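Long-range contact in pilotin OutS (Dickeya dadantii, PDB 3UTK), which interacts with the secretin OutD as a pilot lipoprotein of the type II secretion system that exports pectate lyases and cellulases across the outer membrane: residues Leu50-Ser54 / Met122-Leu126. Numbering follows the deposited sequence.
Sequences LVAAS and MTPFL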
loop_
_atom_site.group_PDB
_atom_site.type_symbol
_atom_site.label_atom_id
_atom_site.label_comp_id
_atom_site.label_asym_id
_atom_site.label_seq_id
_atom_site.Cartn_x
_atom_site.Cartn_y
_atom_site.Cartn_z
ATOM N N LEU A 50 1.087 2.881 -0.556
ATOM C CA LEU A 50 1.721 1.593 -0.281
ATOM C C LEU A 50 0.663 0.498 -0.222
ATOM O O LEU A 50 0.849 -0.581 -0.752
ATOM C CB LEU A 50 2.510 1.642 1.035
ATOM C CG LEU A 50 3.840 2.402 1.024
ATOM C CD1 LEU A 50 4.372 2.599 2.446
ATOM C CD2 LEU A 50 4.874 1.685 0.166
ATOM N N VAL A 51 -0.464 0.795 0.411
ATOM C CA VAL A 51 -1.556 -0.162 0.473
ATOM C C VAL A 51 -2.092 -0.476 -0.933
ATOM O O VAL A 51 -2.305 -1.640 -1.274
ATOM C CB VAL A 51 -2.689 0.352 1.382
ATOM C CG1 VAL A 51 -3.842 -0.627 1.383
ATOM C CG2 VAL A 51 -2.155 0.552 2.809
ATOM N N ALA A 52 -2.299 0.563 -1.737
ATOM C CA ALA A 52 -2.782 0.403 -3.110
ATOM C C ALA A 52 -1.831 -0.422 -3.970
ATOM O O ALA A 52 -2.266 -1.290 -4.729
ATOM C CB ALA A 52 -3.005 1.760 -3.754
ATOM N N ALA A 53 -0.539 -0.136 -3.869
ATOM C CA ALA A 53 0.469 -0.879 -4.627
ATOM C C ALA A 53 0.498 -2.350 -4.198
ATOM O O ALA A 53 0.635 -3.248 -5.022
ATOM C CB ALA A 53 1.845 -0.243 -4.457
ATOM N N SER A 54 0.382 -2.584 -2.893
ATOM C CA SER A 54 0.327 -3.939 -2.376
ATOM C C SER A 54 -0.896 -4.712 -2.869
ATOM O O SER A 54 -0.769 -5.865 -3.240
ATOM C CB SER A 54 0.366 -3.939 -0.849
ATOM O OG SER A 54 1.586 -3.387 -0.387
ATOM N N MET A 122 9.051 -2.811 -4.095
ATOM C CA MET A 122 8.206 -2.869 -2.900
ATOM C C MET A 122 8.748 -3.771 -1.791
ATOM O O MET A 122 8.118 -3.916 -0.744
ATOM C CB MET A 122 6.777 -3.290 -3.278
ATOM C CG MET A 122 5.959 -2.193 -3.959
ATOM S SD MET A 122 5.356 -0.989 -2.751
ATOM C CE MET A 122 4.198 -1.990 -1.811
ATOM N N THR A 123 9.917 -4.364 -2.004
ATOM C CA THR A 123 10.462 -5.312 -1.028
ATOM C C THR A 123 10.429 -4.867 0.453
ATOM O O THR A 123 10.031 -5.643 1.313
ATOM C CB THR A 123 11.895 -5.752 -1.387
ATOM O OG1 THR A 123 11.910 -6.307 -2.708
ATOM C CG2 THR A 123 12.382 -6.801 -0.404
ATOM N N PRO A 124 10.871 -3.634 0.761
ATOM C CA PRO A 124 10.859 -3.245 2.179
ATOM C C PRO A 124 9.465 -3.285 2.821
ATOM O O PRO A 124 9.328 -3.682 3.986
ATOM C CB PRO A 124 11.410 -1.812 2.154
ATOM C CG PRO A 124 12.254 -1.764 0.914
ATOM C CD PRO A 124 11.522 -2.617 -0.084
ATOM N N PHE A 125 8.438 -2.889 2.078
ATOM C CA PHE A 125 7.092 -2.908 2.635
ATOM C C PHE A 125 6.565 -4.342 2.724
ATOM O O PHE A 125 5.931 -4.710 3.707
ATOM C CB PHE A 125 6.145 -2.019 1.828
ATOM C CG PHE A 125 4.824 -1.775 2.498
ATOM C CD1 PHE A 125 4.750 -1.057 3.677
ATOM C CD2 PHE A 125 3.653 -2.274 1.948
ATOM C CE1 PHE A 125 3.524 -0.833 4.293
ATOM C CE2 PHE A 125 2.430 -2.055 2.556
ATOM C CZ PHE A 125 2.364 -1.336 3.729
ATOM N N LEU A 126 6.837 -5.156 1.702
ATOM C CA LEU A 126 6.410 -6.552 1.748
ATOM C C LEU A 126 7.113 -7.299 2.891
ATOM O O LEU A 126 6.523 -8.167 3.533
ATOM C CB LEU A 126 6.639 -7.261 0.408
ATOM C CG LEU A 126 6.046 -6.567 -0.823
ATOM C CD1 LEU A 126 6.244 -7.414 -2.071
ATOM C CD2 LEU A 126 4.574 -6.218 -0.638
#
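A serine at an apolar helix interface can place its hydroxyl proton within its own helix, and S54 illustrates how: its OG donates to the carbonyl O of L50, one turn back, at 2.9 Å. The proton thus directed to L50 O, S54 OG makes no hydrogen bond to 122-126 but touches it, 3.3 Å from M122 CE and 3.3 Å from F125 CD2, at the edge of the ring. A CH-pi contact engages one face of that ring: L50 CB lies 4.0 Å from the F125 centroid, 10° off the normal. In the all-helical pilotin fold of perpendicular hairpins, the contact joins the start of the C-terminal helix 123-131 to the middle of helix 40-60, whose V51 points away, onto helices 69-82 and 94-106. Apolar side chains make further contacts. M122, just ahead of helix 123-131, has all three chi angles in the m well, and its side chain folds so that CE lies 3.9 Å from A53 CB and SD 4.0 Å from L50 CD2, while L50 CD1 reaches F125 CD1 at 3.9 Å.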